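Local coordinates for protein trans-2-enoyl-CoA reductase [NADH] (Treponema denticola ATCC 35405, PDB 4GGO) that reduces the carbon-carbon double bond of trans-2-enoyl-CoA substrates such as crotonyl-CoA with NADH, a step of bacterial fatty acid synthesis, at residues A[317-323]-A[338-343]; A[256-260]-A[271-275]. One frame throughout, in Å; residues are numbered along the deposited sequence.

How the interactions relate
Both interactions hold helices onto one end of a parallel Rossmann-type sheet, where strands 270-276 and 338-339 are neighbours, but on opposite faces of it. Interaction 2 comes first along the chain and packs helix 248-266 against strand 270-276; interaction 1 sets helix 311-323 on the outermost strand, 338-339, and on the loop that follows. The two strands meet with Ile338 N 3.0 Å from Val274 O, a probable hydrogen bond, and Leu318 of helix 311-323 packs on Ser275. Interaction 2 is small, buried and apolar, with no hydrogen bond between its segments. Interaction 1 is only partly buried: apolar over the strand, it turns polar along the loop, where two arginines share one aspartate.

Interaction 1 of 2, residues A[317-323]-A[338-343]; sequences RLYAERL and IRIDDW
The guanidinium of Arg317 lies between Trp343, stacked flat on one face, and Ile340 CB over the other, while Asp342 OD1 meets its edge in plane. The stack is a cation-pi pair, with Arg317 CZ 3.6 Å from the centroid of the Trp343 six-membered ring and the planes 5° apart. Around it helix 311-323 packs on the edge strand of the Rossmann-type sheet, and Arg317, Arg322 and Asp342 form a salt-bridge network. Arg322 turns one face to Ile340 CG2 and presents its edge to Arg339 O and Asp342, whose carboxylate plane stands at 90° to the guanidinium.

Asp342 divides its oxygens: OD1 takes Arg317 NH1 at 3.2 Å on its syn lone pair, and OD2 lies 2.9 Å from Arg322 NH2 in a weak bond. Glu309 also pairs with Arg317, so that this buried cation has two carboxylate partners. A bend at chi2 carries Arg322 past Ile338 CG2, which Leu318 CD1 also touches at 3.8 Å. Arg322 NH1 returns to Glu321 O, one of several bonds that hold the guanidinium's rotation. A water accepts from both Arg322 NE and Arg339 N, and Arg322 NH2 reaches Arg339 O at 2.9 Å, with an N-H...O angle of 148°.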
ATOM      1  N   ARG A 317      13.515  -0.429   2.666  1.00 19.81           N
ATOM      2  CA  ARG A 317      14.129   0.567   3.541  1.00 21.05           C
ATOM      3  C   ARG A 317      13.470   0.547   4.916  1.00 21.27           C
ATOM      4  O   ARG A 317      14.140   0.698   5.939  1.00 20.37           O
ATOM      5  CB  ARG A 317      14.052   1.971   2.930  1.00 23.59           C
ATOM      6  CG  ARG A 317      14.597   3.064   3.842  1.00 19.51           C
ATOM      7  CD  ARG A 317      15.071   4.288   3.064  1.00 17.39           C
ATOM      8  NE  ARG A 317      13.973   5.061   2.489  1.00 17.42           N
ATOM      9  CZ  ARG A 317      13.351   6.057   3.115  1.00 17.61           C
ATOM     10  NH1 ARG A 317      13.710   6.396   4.344  1.00 15.81           N
ATOM     11  NH2 ARG A 317      12.368   6.713   2.512  1.00 17.39           N
ATOM     12  N   LEU A 318      12.154   0.355   4.931  1.00 18.27           N
ATOM     13  CA  LEU A 318      11.398   0.241   6.175  1.00 18.67           C
ATOM     14  C   LEU A 318      11.908  -0.905   7.048  1.00 19.22           C
ATOM     15  O   LEU A 318      12.144  -0.727   8.241  1.00 19.87           O
ATOM     16  CB  LEU A 318       9.911   0.043   5.880  1.00 18.39           C
ATOM     17  CG  LEU A 318       9.014  -0.262   7.083  1.00 19.52           C
ATOM     18  CD1 LEU A 318       8.928   0.937   8.020  1.00 19.07           C
ATOM     19  CD2 LEU A 318       7.628  -0.692   6.623  1.00 20.69           C
ATOM     20  N   TYR A 319      12.072  -2.080   6.449  1.00 15.67           N
ATOM     21  CA  TYR A 319      12.565  -3.250   7.172  1.00 18.14           C
ATOM     22  C   TYR A 319      14.000  -3.047   7.651  1.00 21.56           C
ATOM     23  O   TYR A 319      14.319  -3.276   8.818  1.00 23.09           O
ATOM     24  CB  TYR A 319      12.501  -4.494   6.284  1.00 19.31           C
ATOM     25  CG  TYR A 319      11.172  -5.224   6.282  1.00 20.87           C
ATOM     26  CD1 TYR A 319      10.051  -4.677   5.668  1.00 18.57           C
ATOM     27  CD2 TYR A 319      11.047  -6.477   6.870  1.00 21.97           C
ATOM     28  CE1 TYR A 319       8.838  -5.353   5.657  1.00 22.53           C
ATOM     29  CE2 TYR A 319       9.842  -7.158   6.865  1.00 21.21           C
ATOM     30  CZ  TYR A 319       8.740  -6.592   6.256  1.00 24.97           C
ATOM     31  OH  TYR A 319       7.541  -7.270   6.247  1.00 22.36           O
ATOM     32  N   ALA A 320      14.861  -2.610   6.740  1.00 23.88           N
ATOM     33  CA  ALA A 320      16.290  -2.521   7.013  1.00 22.43           C
ATOM     34  C   ALA A 320      16.679  -1.339   7.900  1.00 24.51           C
ATOM     35  O   ALA A 320      17.612  -1.438   8.698  1.00 24.92           O
ATOM     36  CB  ALA A 320      17.068  -2.479   5.707  1.00 26.82           C
ATOM     37  N   GLU A 321      15.967  -0.224   7.763  1.00 18.61           N
ATOM     38  CA  GLU A 321      16.371   1.014   8.423  1.00 22.71           C
ATOM     39  C   GLU A 321      15.406   1.506   9.502  1.00 20.81           C
ATOM     40  O   GLU A 321      15.606   2.582  10.066  1.00 22.87           O
ATOM     41  CB  GLU A 321      16.602   2.117   7.386  1.00 24.35           C
ATOM     42  CG  GLU A 321      17.838   1.920   6.523  1.00 27.00           C
ATOM     43  CD  GLU A 321      19.115   2.339   7.228  1.00 40.93           C
ATOM     44  OE1 GLU A 321      19.577   3.478   6.997  1.00 40.24           O
ATOM     45  OE2 GLU A 321      19.657   1.534   8.014  1.00 36.60           O
ATOM     46  N   ARG A 322      14.363   0.731   9.785  1.00 21.39           N
ATOM     47  CA  ARG A 322      13.430   1.078  10.855  1.00 22.19           C
ATOM     48  C   ARG A 322      13.145  -0.112  11.767  1.00 23.26           C
ATOM     49  O   ARG A 322      13.411  -0.066  12.967  1.00 24.29           O
ATOM     50  CB  ARG A 322      12.110   1.616  10.290  1.00 21.48           C
ATOM     51  CG  ARG A 322      12.226   2.900   9.483  1.00 13.87           C
ATOM     52  CD  ARG A 322      12.661   4.075  10.346  1.00 23.80           C
ATOM     53  NE  ARG A 322      12.525   5.344   9.637  1.00 24.85           N
ATOM     54  CZ  ARG A 322      13.411   5.808   8.763  1.00 23.36           C
ATOM     55  NH1 ARG A 322      14.501   5.107   8.486  1.00 20.39           N
ATOM     56  NH2 ARG A 322      13.206   6.973   8.161  1.00 24.68           N
ATOM     57  N   LEU A 323      12.601  -1.178  11.187  1.00 22.41           N
ATOM     58  CA  LEU A 323      12.165  -2.333  11.963  1.00 25.61           C
ATOM     59  C   LEU A 323      13.329  -3.185  12.462  1.00 28.50           C
ATOM     60  O   LEU A 323      13.384  -3.548  13.637  1.00 28.55           O
ATOM     61  CB  LEU A 323      11.203  -3.196  11.142  1.00 21.70           C
ATOM     62  CG  LEU A 323       9.969  -2.491  10.573  1.00 23.81           C
ATOM     63  CD1 LEU A 323       9.093  -3.477   9.815  1.00 21.03           C
ATOM     64  CD2 LEU A 323       9.182  -1.805  11.680  1.00 19.90           C
ATOM     65  N   ILE A 338       6.296   5.877  12.795  1.00 24.45           N
ATOM     66  CA  ILE A 338       7.406   5.590  11.897  1.00 23.12           C
ATOM     67  C   ILE A 338       7.242   6.440  10.641  1.00 24.45           C
ATOM     68  O   ILE A 338       6.158   6.492  10.061  1.00 21.82           O
ATOM     69  CB  ILE A 338       7.459   4.100  11.515  1.00 27.71           C
ATOM     70  CG1 ILE A 338       7.723   3.241  12.753  1.00 23.77           C
ATOM     71  CG2 ILE A 338       8.530   3.853  10.462  1.00 22.65           C
ATOM     72  CD1 ILE A 338       7.768   1.755  12.472  1.00 27.98           C
ATOM     73  N   ARG A 339       8.315   7.113  10.231  1.00 21.18           N
ATOM     74  CA  ARG A 339       8.262   8.003   9.078  1.00 22.42           C
ATOM     75  C   ARG A 339       9.228   7.577   7.980  1.00 20.04           C
ATOM     76  O   ARG A 339      10.441   7.724   8.123  1.00 22.18           O
ATOM     77  CB  ARG A 339       8.581   9.443   9.499  1.00 23.31           C
ATOM     78  CG  ARG A 339       7.699   9.987  10.610  1.00 25.62           C
ATOM     79  CD  ARG A 339       6.254  10.114  10.158  1.00 23.25           C
ATOM     80  NE  ARG A 339       6.092  11.110   9.102  1.00 26.73           N
ATOM     81  CZ  ARG A 339       5.834  12.395   9.320  1.00 25.34           C
ATOM     82  NH1 ARG A 339       5.710  12.847  10.561  1.00 21.74           N
ATOM     83  NH2 ARG A 339       5.699  13.231   8.299  1.00 25.31           N
ATOM     84  N   ILE A 340       8.694   7.050   6.883  1.00 20.03           N
ATOM     85  CA  ILE A 340       9.512   6.796   5.702  1.00 18.55           C
ATOM     86  C   ILE A 340       9.075   7.696   4.552  1.00 22.04           C
ATOM     87  O   ILE A 340       9.437   7.473   3.396  1.00 21.03           O
ATOM     88  CB  ILE A 340       9.513   5.313   5.276  1.00 18.75           C
ATOM     89  CG1 ILE A 340       8.098   4.839   4.943  1.00 19.99           C
ATOM     90  CG2 ILE A 340      10.137   4.447   6.365  1.00 18.45           C
ATOM     91  CD1 ILE A 340       8.044   3.414   4.429  1.00 18.46           C
ATOM     92  N   ASP A 341       8.292   8.716   4.889  1.00 20.09           N
ATOM     93  CA  ASP A 341       7.991   9.796   3.959  1.00 22.63           C
ATOM     94  C   ASP A 341       8.963  10.941   4.225  1.00 20.24           C
ATOM     95  O   ASP A 341       8.749  12.074   3.788  1.00 20.06           O
ATOM     96  CB  ASP A 341       6.548  10.273   4.134  1.00 23.07           C
ATOM     97  CG  ASP A 341       6.269  10.800   5.530  1.00 24.52           C
ATOM     98  OD1 ASP A 341       6.999  10.427   6.473  1.00 25.69           O
ATOM     99  OD2 ASP A 341       5.314  11.588   5.687  1.00 25.43           O
ATOM    100  N   ASP A 342      10.031  10.631   4.952  1.00 19.65           N
ATOM    101  CA  ASP A 342      11.002  11.638   5.368  1.00 21.37           C
ATOM    102  C   ASP A 342      11.776  12.238   4.195  1.00 20.58           C
ATOM    103  O   ASP A 342      12.151  13.407   4.230  1.00 26.24           O
ATOM    104  CB  ASP A 342      11.955  11.072   6.430  1.00 19.98           C
ATOM    105  CG  ASP A 342      12.587   9.756   6.014  1.00 19.89           C
ATOM    106  OD1 ASP A 342      12.062   9.094   5.095  1.00 19.84           O
ATOM    107  OD2 ASP A 342      13.613   9.377   6.617  1.00 19.05           O
ATOM    108  N   TRP A 343      12.006  11.442   3.155  1.00 18.98           N
ATOM    109  CA  TRP A 343      12.669  11.945   1.957  1.00 19.66           C
ATOM    110  C   TRP A 343      11.717  12.814   1.137  1.00 26.06           C
ATOM    111  O   TRP A 343      12.126  13.816   0.554  1.00 17.16           O
ATOM    112  CB  TRP A 343      13.198  10.792   1.100  1.00 20.21           C
ATOM    113  CG  TRP A 343      14.276   9.984   1.761  1.00 19.31           C
ATOM    114  CD1 TRP A 343      14.840  10.206   2.986  1.00 25.03           C
ATOM    115  CD2 TRP A 343      14.925   8.825   1.227  1.00 17.45           C
ATOM    116  NE1 TRP A 343      15.797   9.254   3.247  1.00 21.62           N
ATOM    117  CE2 TRP A 343      15.868   8.394   2.182  1.00 23.87           C
ATOM    118  CE3 TRP A 343      14.801   8.109   0.031  1.00 16.65           C
ATOM    119  CZ2 TRP A 343      16.680   7.279   1.980  1.00 18.17           C
ATOM    120  CZ3 TRP A 343      15.608   7.002  -0.166  1.00 18.16           C
ATOM    121  CH2 TRP A 343      16.535   6.599   0.802  1.00 16.44           C
TER
HETATM  122  O   HOH W   1      10.842   6.789  11.422  1.00 21.67           O

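Interaction 2 of 2, residues A[256-260]-A[271-275]; sequences LEATA and RAFVS
Val274 drives one methyl, CG2, into the surface of helix 248-266, and the tight part of the contact gathers round it. Val274 CG2 sits 3.6 Å from Leu256 O and 3.8 Å from Glu257 CA, so it rests largely on helix backbone; Ala260 CB closes in on it at 4.0 Å. With chi1 at 170°, CG1 is anti to the backbone N and CG2 is the branch that faces the helix. Two residues back along the strand, Ala272 CB packs 3.7 Å from Ala260 O. The small side chains let the backbones come close, with the CA atoms of Ala260 and Ala272 5.3 Å apart. Trp210, from helix 208-219, covers Leu256 and Ala260.

The looser side is at Glu257, which is partly exposed. Glu257 CG only skirts Val274 CG2, at 4.1 Å, and the extended chain carries the carboxylate on to salt bridges with Arg337 and with Lys253, which binds NAD(+). Phe273, on the other face of the strand, offers Ala260 little more than its backbone.

Segments 256-260 and 271-275 run nearly antiparallel (164°), as expected where helix 248-266 lies in the beta-alpha-beta crossover from strand 227-233 to the parallel strand 270-276 of a Rossmann-type sheet.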
ATOM      1  N   LEU A 256      -6.534   6.060  13.372  1.00 29.29           N
ATOM      2  CA  LEU A 256      -5.466   5.082  13.194  1.00 30.20           C
ATOM      3  C   LEU A 256      -4.377   5.281  14.241  1.00 29.06           C
ATOM      4  O   LEU A 256      -3.871   4.319  14.817  1.00 33.32           O
ATOM      5  CB  LEU A 256      -4.846   5.221  11.802  1.00 35.38           C
ATOM      6  CG  LEU A 256      -4.858   4.031  10.842  1.00 39.49           C
ATOM      7  CD1 LEU A 256      -3.650   4.102   9.914  1.00 28.44           C
ATOM      8  CD2 LEU A 256      -4.899   2.705  11.583  1.00 31.04           C
ATOM      9  N   GLU A 257      -4.022   6.540  14.476  1.00 30.97           N
ATOM     10  CA  GLU A 257      -2.956   6.880  15.413  1.00 35.44           C
ATOM     11  C   GLU A 257      -3.364   6.604  16.858  1.00 34.61           C
ATOM     12  O   GLU A 257      -2.571   6.095  17.650  1.00 30.26           O
ATOM     13  CB  GLU A 257      -2.544   8.345  15.239  1.00 32.45           C
ATOM     14  CG  GLU A 257      -1.908   8.647  13.889  1.00 29.14           C
ATOM     15  CD  GLU A 257      -1.763  10.133  13.621  1.00 37.46           C
ATOM     16  OE1 GLU A 257      -2.285  10.941  14.419  1.00 41.50           O
ATOM     17  OE2 GLU A 257      -1.128  10.496  12.609  1.00 35.03           O
ATOM     18  N   ALA A 258      -4.606   6.939  17.194  1.00 30.74           N
ATOM     19  CA  ALA A 258      -5.131   6.677  18.529  1.00 36.97           C
ATOM     20  C   ALA A 258      -5.247   5.175  18.777  1.00 34.03           C
ATOM     21  O   ALA A 258      -5.135   4.711  19.911  1.00 33.88           O
ATOM     22  CB  ALA A 258      -6.478   7.348  18.704  1.00 36.47           C
ATOM     23  N   THR A 259      -5.472   4.422  17.705  1.00 33.48           N
ATOM     24  CA  THR A 259      -5.582   2.970  17.795  1.00 34.00           C
ATOM     25  C   THR A 259      -4.234   2.323  18.105  1.00 35.87           C
ATOM     26  O   THR A 259      -4.136   1.485  19.001  1.00 31.06           O
ATOM     27  CB  THR A 259      -6.171   2.365  16.505  1.00 34.38           C
ATOM     28  OG1 THR A 259      -7.519   2.820  16.334  1.00 32.89           O
ATOM     29  CG2 THR A 259      -6.162   0.846  16.575  1.00 31.23           C
ATOM     30  N   ALA A 260      -3.199   2.721  17.367  1.00 28.39           N
ATOM     31  CA  ALA A 260      -1.845   2.219  17.596  1.00 35.26           C
ATOM     32  C   ALA A 260      -1.412   2.547  19.012  1.00 33.97           C
ATOM     33  O   ALA A 260      -0.639   1.818  19.634  1.00 35.36           O
ATOM     34  CB  ALA A 260      -0.877   2.837  16.601  1.00 30.32           C
ATOM     35  N   ARG A 271       4.458  -4.047  20.064  1.00 33.69           N
ATOM     36  CA  ARG A 271       5.002  -2.803  19.534  1.00 34.53           C
ATOM     37  C   ARG A 271       4.209  -2.360  18.307  1.00 34.75           C
ATOM     38  O   ARG A 271       4.474  -2.805  17.191  1.00 33.20           O
ATOM     39  CB  ARG A 271       6.485  -2.964  19.192  1.00 28.93           C
ATOM     40  CG  ARG A 271       7.384  -3.121  20.411  1.00 34.48           C
ATOM     41  CD  ARG A 271       8.844  -3.291  20.018  1.00 40.96           C
ATOM     42  NE  ARG A 271       9.086  -4.559  19.337  1.00 42.44           N
ATOM     43  CZ  ARG A 271      10.276  -4.957  18.897  1.00 41.17           C
ATOM     44  NH1 ARG A 271      11.340  -4.183  19.064  1.00 42.35           N
ATOM     45  NH2 ARG A 271      10.403  -6.129  18.289  1.00 40.28           N
ATOM     46  N   ALA A 272       3.232  -1.486  18.530  1.00 28.46           N
ATOM     47  CA  ALA A 272       2.352  -1.020  17.463  1.00 28.28           C
ATOM     48  C   ALA A 272       2.744   0.371  16.977  1.00 30.93           C
ATOM     49  O   ALA A 272       3.034   1.260  17.778  1.00 27.23           O
ATOM     50  CB  ALA A 272       0.907  -1.025  17.934  1.00 25.52           C
ATOM     51  N   PHE A 273       2.748   0.554  15.661  1.00 26.98           N
ATOM     52  CA  PHE A 273       3.094   1.841  15.070  1.00 28.00           C
ATOM     53  C   PHE A 273       2.213   2.153  13.873  1.00 24.76           C
ATOM     54  O   PHE A 273       1.775   1.254  13.159  1.00 27.63           O
ATOM     55  CB  PHE A 273       4.548   1.847  14.589  1.00 25.68           C
ATOM     56  CG  PHE A 273       5.550   1.482  15.642  1.00 29.05           C
ATOM     57  CD1 PHE A 273       6.081   2.451  16.477  1.00 31.51           C
ATOM     58  CD2 PHE A 273       5.987   0.175  15.776  1.00 27.90           C
ATOM     59  CE1 PHE A 273       7.014   2.120  17.441  1.00 28.94           C
ATOM     60  CE2 PHE A 273       6.919  -0.164  16.738  1.00 29.00           C
ATOM     61  CZ  PHE A 273       7.434   0.810  17.571  1.00 31.93           C
ATOM     62  N   VAL A 274       1.962   3.437  13.654  1.00 24.65           N
ATOM     63  CA  VAL A 274       1.487   3.886  12.358  1.00 23.24           C
ATOM     64  C   VAL A 274       2.725   4.215  11.541  1.00 22.14           C
ATOM     65  O   VAL A 274       3.593   4.960  11.994  1.00 25.80           O
ATOM     66  CB  VAL A 274       0.596   5.135  12.461  1.00 29.97           C
ATOM     67  CG1 VAL A 274       0.337   5.715  11.076  1.00 29.88           C
ATOM     68  CG2 VAL A 274      -0.716   4.799  13.153  1.00 30.17           C
ATOM     69  N   SER A 275       2.825   3.634  10.352  1.00 25.63           N
ATOM     70  CA  SER A 275       3.942   3.927   9.467  1.00 24.33           C
ATOM     71  C   SER A 275       3.482   4.858   8.357  1.00 24.30           C
ATOM     72  O   SER A 275       2.660   4.483   7.519  1.00 20.88           O
ATOM     73  CB  SER A 275       4.517   2.641   8.871  1.00 23.45           C
ATOM     74  OG  SER A 275       5.635   2.923   8.046  1.00 24.07           O
TER